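Local coordinates for protein uncharacterized CONSERVED DOMAIN PROTEIN (Vibrio cholerae, PDB 3LKV) that probably serves as the substrate-binding protein of an ABC transporter, holding a small ligand, here phenylalanine, between its two lobes, at residues V11-I16 with V74-P79; P92-A97 with N116-S121. All coordinates share one frame; numbering follows the deposited sequence.

Overall arrangement
The chain opens with strand 9-15. It then runs through helix 20-35, strand 44-50 and helix 55-66 before strand 72-76 returns to lie beside the first strand. Contact 1 closes this long excursion. Helix 78-87 follows directly and leads into strand 93-98. Contact 2 then closes a much shorter, helix-free loop between that strand and strand 117-121. The two contacts follow in series and neither encloses the other. They belong to one parallel sheet, in which strands 72-76 and 93-98 are neighbours. Gly75 and Thr96 are probably hydrogen-bonded across that join. Both contacts reach the bound phenylalanine at the carboxyl ends of their strands.

Contact 1: residues V11-I16 with V74-P79; sequences VAVSQI and VGIATP. With PHE (phenylalanine), chain B.
Val13 and Ser14 lie against Val74 and Gly75 as neighbouring strands of the parallel sheet in one lobe of the type I periplasmic binding protein fold. Three backbone hydrogen bonds form the ladder. Val74 N binds Ala12 O, Ser14 N binds Val74 O at 2.9 Å, and Ile76 N binds Ser14 O. Ser14 thus uses both its N and its O, gripping the residues before and after Gly75. The ladder loosens beyond this point, with Ile16 N 3.6 Å from Ile76 O.

Val13, Val74 and Ile76 pack on one face of the pair, which Gln15 shares. The Val13 and Val74 side chains lie side by side and point the same way. Ile76 holds CG1 beside its own backbone N (chi1 -60°), which sends CD1 back to meet Val13 CG1 at 3.5 Å. Past the strand ends, Ile16 reaches over in two branches. Ile16 CG2 presses tightly on Ala77 CB at 3.4 Å, and Ile16 CD1 lies 3.9 Å from Pro79 CB, the two side chains crossing at about a right angle.

Ile76 CD1 also lies 3.8 Å from Gln15 OE1. The Gln15 amide is held by helix 20-35, through OE1 to Arg26 and NE2 to Asp23.

The ligand carboxylate is held by the start of helix 78-87, where Ala77 is at the N-cap position, and the helix dipole may favour its negative charge. Thr78 N donates a nearly straight bond (168°) to phenylalanine OXT at 2.8 Å, while Thr78 OG1 donates to phenylalanine O at 2.7 Å.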
loop_
_atom_site.group_PDB
_atom_site.type_symbol
_atom_site.label_atom_id
_atom_site.label_comp_id
_atom_site.label_asym_id
_atom_site.label_seq_id
_atom_site.Cartn_x
_atom_site.Cartn_y
_atom_site.Cartn_z
ATOM N N VAL A 11 -6.345 -6.580 -11.691
ATOM C CA VAL A 11 -7.590 -6.229 -11.034
ATOM C C VAL A 11 -7.586 -4.709 -10.852
ATOM O O VAL A 11 -6.670 -4.167 -10.227
ATOM C CB VAL A 11 -7.709 -6.962 -9.710
ATOM C CG1 VAL A 11 -8.984 -6.539 -8.939
ATOM C CG2 VAL A 11 -7.693 -8.517 -9.995
ATOM N N ALA A 12 -8.625 -4.048 -11.377
ATOM C CA ALA A 12 -8.730 -2.607 -11.331
ATOM C C ALA A 12 -9.957 -2.227 -10.509
ATOM O O ALA A 12 -11.059 -2.674 -10.817
ATOM C CB ALA A 12 -8.832 -2.041 -12.776
ATOM N N VAL A 13 -9.730 -1.411 -9.494
ATOM C CA VAL A 13 -10.683 -1.108 -8.476
ATOM C C VAL A 13 -11.058 0.354 -8.526
ATOM O O VAL A 13 -10.191 1.223 -8.417
ATOM C CB VAL A 13 -10.133 -1.388 -7.074
ATOM C CG1 VAL A 13 -11.221 -1.101 -6.040
ATOM C CG2 VAL A 13 -9.608 -2.836 -6.949
ATOM N N SER A 14 -12.338 0.625 -8.726
ATOM C CA SER A 14 -12.858 1.957 -8.728
ATOM C C SER A 14 -13.811 2.172 -7.554
ATOM O O SER A 14 -14.739 1.394 -7.345
ATOM C CB SER A 14 -13.636 2.131 -10.005
ATOM O OG SER A 14 -14.174 3.448 -10.124
ATOM N N GLN A 15 -13.636 3.288 -6.852
ATOM C CA GLN A 15 -14.315 3.559 -5.580
ATOM C C GLN A 15 -14.805 4.979 -5.649
ATOM O O GLN A 15 -14.033 5.879 -6.026
ATOM C CB GLN A 15 -13.280 3.417 -4.466
ATOM C CG GLN A 15 -13.820 3.431 -3.143
ATOM C CD GLN A 15 -12.747 3.199 -2.075
ATOM O OE1 GLN A 15 -11.999 2.254 -2.157
ATOM N NE2 GLN A 15 -12.718 4.042 -1.068
ATOM N N ILE A 16 -16.068 5.228 -5.297
ATOM C CA ILE A 16 -16.630 6.557 -5.493
ATOM C C ILE A 16 -15.886 7.637 -4.688
ATOM O O ILE A 16 -15.685 8.777 -5.161
ATOM C CB ILE A 16 -18.171 6.545 -5.252
ATOM C CG1 ILE A 16 -18.806 7.892 -5.554
ATOM C CG2 ILE A 16 -18.520 6.052 -3.833
ATOM C CD1 ILE A 16 -18.628 8.435 -6.987
ATOM N N VAL A 74 -13.503 -4.026 -10.460
ATOM C CA VAL A 74 -14.213 -4.081 -9.193
ATOM C C VAL A 74 -14.792 -2.694 -8.940
ATOM O O VAL A 74 -14.046 -1.674 -8.979
ATOM C CB VAL A 74 -13.296 -4.487 -8.015
ATOM C CG1 VAL A 74 -14.070 -4.358 -6.703
ATOM C CG2 VAL A 74 -12.762 -5.934 -8.200
ATOM N N GLY A 75 -16.097 -2.619 -8.782
ATOM C CA GLY A 75 -16.720 -1.342 -8.478
ATOM C C GLY A 75 -17.173 -1.337 -7.038
ATOM O O GLY A 75 -18.133 -2.050 -6.659
ATOM N N ILE A 76 -16.512 -0.541 -6.222
ATOM C CA ILE A 76 -16.879 -0.443 -4.848
ATOM C C ILE A 76 -17.812 0.795 -4.718
ATOM O O ILE A 76 -17.381 1.944 -4.937
ATOM C CB ILE A 76 -15.651 -0.233 -3.968
ATOM C CG1 ILE A 76 -14.664 -1.376 -4.085
ATOM C CG2 ILE A 76 -16.059 -0.044 -2.533
ATOM C CD1 ILE A 76 -13.334 -1.166 -3.221
ATOM N N ALA A 77 -19.065 0.533 -4.345
ATOM C CA ALA A 77 -20.127 1.532 -4.182
ATOM C C ALA A 77 -20.871 1.722 -5.500
ATOM O O ALA A 77 -20.366 1.421 -6.581
ATOM C CB ALA A 77 -19.614 2.873 -3.595
ATOM N N THR A 78 -22.097 2.205 -5.392
ATOM C CA THR A 78 -23.037 2.172 -6.512
ATOM C C THR A 78 -22.653 3.041 -7.708
ATOM O O THR A 78 -22.716 2.591 -8.853
ATOM C CB THR A 78 -24.478 2.488 -6.020
ATOM O OG1 THR A 78 -24.912 1.397 -5.202
ATOM C CG2 THR A 78 -25.439 2.637 -7.197
ATOM N N PRO A 79 -22.278 4.302 -7.460
ATOM C CA PRO A 79 -22.055 5.202 -8.617
ATOM C C PRO A 79 -20.847 4.758 -9.460
ATOM O O PRO A 79 -20.903 4.795 -10.672
ATOM C CB PRO A 79 -21.854 6.585 -7.985
ATOM C CG PRO A 79 -22.308 6.462 -6.595
ATOM C CD PRO A 79 -22.199 5.003 -6.186
HETATM N N PHE B . -23.852 0.704 -0.073
HETATM C CA PHE B . -23.333 2.051 -0.541
HETATM C C PHE B . -23.539 2.155 -2.077
HETATM O O PHE B . -24.381 1.370 -2.602
HETATM C CB PHE B . -21.877 2.288 -0.114
HETATM C CG PHE B . -21.733 2.662 1.359
HETATM C CD1 PHE B . -22.125 3.935 1.811
HETATM C CD2 PHE B . -21.243 1.763 2.280
HETATM C CE1 PHE B . -22.034 4.272 3.124
HETATM C CE2 PHE B . -21.138 2.096 3.596
HETATM C CZ PHE B . -21.532 3.337 4.048
HETATM O OXT PHE B . -22.950 2.987 -2.803
#

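Contact 2: residues P92-A97 with N116-S121; sequences PIVFTA and NVTGLS. With PHE (phenylalanine), chain B.
This is a parallel strand pairing in the six-stranded sheet of the N-terminal lobe, between strands 93-98 and 117-121, in which Phe95 folds its ring down over Gly119. Four backbone hydrogen bonds join the strands. Ile93 N binds Asn116 O, Thr118 N binds Ile93 O, Phe95 N binds Thr118 O, and Leu120 N binds Phe95 O.

Phe95 CG sits between the backbone N and the carbonyl carbon (chi1 56°), which turns the ring across to the other strand. Gly119 CA lies 4.0 Å from the Phe95 ring centroid, almost on the ring normal, a CH-pi contact. Gly119 CA is also 3.2 Å from Phe95 O, too close for a CB, which at these backbone angles (phi 148°, psi -147°) would also jam against Thr118 O. Val117 CG1 meets the ring at its edge, 3.6 Å from Phe95 CD2. Near the strand starts, Ile93 CD1 lies 3.6 Å from Asn116 ND2, whose amide is hydrogen-bonded to Thr88 O and Ile91 O. At the other end, Ala97 O accepts a bond of 2.9 Å from the N of the bound phenylalanine, so Ala97 belongs to the ligand pocket.

Helix 78-87 packs on the face of Ile93, Phe95 and Val117. Helix 243-258 covers Val94 and Thr118 on the other face, and its Thr250 is hydrogen-bonded to Thr96 OG1. Strand 72-76 runs along the far side of strand 93-98.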
loop_
_atom_site.group_PDB
_atom_site.type_symbol
_atom_site.label_atom_id
_atom_site.label_comp_id
_atom_site.label_asym_id
_atom_site.label_seq_id
_atom_site.Cartn_x
_atom_site.Cartn_y
_atom_site.Cartn_z
ATOM N N PRO A 92 -15.393 -8.731 -17.085
ATOM C CA PRO A 92 -16.075 -8.991 -15.826
ATOM C C PRO A 92 -16.014 -7.841 -14.841
ATOM O O PRO A 92 -14.921 -7.272 -14.598
ATOM C CB PRO A 92 -15.319 -10.214 -15.273
ATOM C CG PRO A 92 -14.716 -10.828 -16.478
ATOM C CD PRO A 92 -14.285 -9.682 -17.306
ATOM N N ILE A 93 -17.180 -7.526 -14.266
ATOM C CA ILE A 93 -17.359 -6.526 -13.230
ATOM C C ILE A 93 -17.888 -7.226 -11.986
ATOM O O ILE A 93 -18.917 -7.913 -12.027
ATOM C CB ILE A 93 -18.375 -5.466 -13.614
ATOM C CG1 ILE A 93 -17.867 -4.686 -14.846
ATOM C CG2 ILE A 93 -18.623 -4.555 -12.429
ATOM C CD1 ILE A 93 -18.900 -3.878 -15.623
ATOM N N VAL A 94 -17.189 -7.041 -10.881
ATOM C CA VAL A 94 -17.662 -7.489 -9.580
ATOM C C VAL A 94 -17.925 -6.237 -8.774
ATOM O O VAL A 94 -17.008 -5.480 -8.477
ATOM C CB VAL A 94 -16.604 -8.266 -8.853
ATOM C CG1 VAL A 94 -17.123 -8.621 -7.468
ATOM C CG2 VAL A 94 -16.198 -9.531 -9.702
ATOM N N PHE A 95 -19.161 -5.982 -8.456
ATOM C CA PHE A 95 -19.444 -4.828 -7.630
ATOM C C PHE A 95 -19.458 -5.309 -6.208
ATOM O O PHE A 95 -19.599 -6.521 -5.928
ATOM C CB PHE A 95 -20.784 -4.168 -7.973
ATOM C CG PHE A 95 -21.975 -5.113 -7.891
ATOM C CD1 PHE A 95 -22.518 -5.459 -6.672
ATOM C CD2 PHE A 95 -22.538 -5.617 -9.024
ATOM C CE1 PHE A 95 -23.592 -6.289 -6.595
ATOM C CE2 PHE A 95 -23.643 -6.470 -8.970
ATOM C CZ PHE A 95 -24.158 -6.799 -7.750
ATOM N N THR A 96 -19.263 -4.359 -5.311
ATOM C CA THR A 96 -19.222 -4.632 -3.918
ATOM C C THR A 96 -19.668 -3.438 -3.101
ATOM O O THR A 96 -19.562 -2.328 -3.511
ATOM C CB THR A 96 -17.840 -5.185 -3.509
ATOM O OG1 THR A 96 -17.945 -5.676 -2.174
ATOM C CG2 THR A 96 -16.696 -4.137 -3.601
ATOM N N ALA A 97 -20.262 -3.715 -1.960
ATOM C CA ALA A 97 -20.838 -2.733 -1.084
ATOM C C ALA A 97 -21.843 -1.907 -1.835
ATOM O O ALA A 97 -21.912 -0.673 -1.687
ATOM C CB ALA A 97 -19.709 -1.837 -0.419
ATOM N N ASN A 116 -22.100 -9.645 -17.850
ATOM C CA ASN A 116 -20.710 -9.508 -17.337
ATOM C C ASN A 116 -20.570 -8.996 -15.896
ATOM O O ASN A 116 -19.482 -8.674 -15.446
ATOM C CB ASN A 116 -19.879 -8.635 -18.283
ATOM C CG ASN A 116 -20.325 -7.162 -18.266
ATOM O OD1 ASN A 116 -21.509 -6.849 -18.328
ATOM N ND2 ASN A 116 -19.374 -6.280 -18.200
ATOM N N VAL A 117 -21.668 -8.940 -15.165
ATOM C CA VAL A 117 -21.722 -8.291 -13.863
ATOM C C VAL A 117 -22.228 -9.219 -12.768
ATOM O O VAL A 117 -23.203 -9.950 -12.959
ATOM C CB VAL A 117 -22.685 -7.062 -13.892
ATOM C CG1 VAL A 117 -22.517 -6.201 -12.590
ATOM C CG2 VAL A 117 -22.437 -6.201 -15.132
ATOM N N THR A 118 -21.550 -9.179 -11.628
ATOM C CA THR A 118 -21.949 -9.903 -10.438
ATOM C C THR A 118 -21.354 -9.232 -9.235
ATOM O O THR A 118 -20.682 -8.224 -9.398
ATOM C CB THR A 118 -21.523 -11.386 -10.446
ATOM O OG1 THR A 118 -22.199 -12.059 -9.356
ATOM C CG2 THR A 118 -20.062 -11.522 -10.298
ATOM N N GLY A 119 -21.606 -9.775 -8.040
ATOM C CA GLY A 119 -20.955 -9.244 -6.836
ATOM C C GLY A 119 -21.739 -9.315 -5.542
ATOM O O GLY A 119 -22.497 -10.235 -5.320
ATOM N N LEU A 120 -21.544 -8.336 -4.689
ATOM C CA LEU A 120 -22.031 -8.381 -3.312
ATOM C C LEU A 120 -22.823 -7.122 -2.953
ATOM O O LEU A 120 -22.379 -5.983 -3.178
ATOM C CB LEU A 120 -20.866 -8.530 -2.363
ATOM C CG LEU A 120 -20.419 -9.924 -1.921
ATOM C CD1 LEU A 120 -18.899 -10.120 -1.588
ATOM C CD2 LEU A 120 -21.260 -10.288 -0.675
ATOM N N SER A 121 -23.983 -7.349 -2.354
ATOM C CA SER A 121 -24.826 -6.287 -1.869
ATOM C C SER A 121 -24.757 -6.084 -0.357
ATOM O O SER A 121 -24.756 -7.080 0.399
ATOM C CB SER A 121 -26.279 -6.585 -2.249
ATOM O OG SER A 121 -27.124 -5.650 -1.594
HETATM N N PHE B . -23.852 0.704 -0.073
HETATM C CA PHE B . -23.333 2.051 -0.541
HETATM C C PHE B . -23.539 2.155 -2.077
HETATM O O PHE B . -24.381 1.370 -2.602
HETATM C CB PHE B . -21.877 2.288 -0.114
HETATM C CG PHE B . -21.733 2.662 1.359
HETATM C CD1 PHE B . -22.125 3.935 1.811
HETATM C CD2 PHE B . -21.243 1.763 2.280
HETATM C CE1 PHE B . -22.034 4.272 3.124
HETATM C CE2 PHE B . -21.138 2.096 3.596
HETATM C CZ PHE B . -21.532 3.337 4.048
HETATM O OXT PHE B . -22.950 2.987 -2.803
#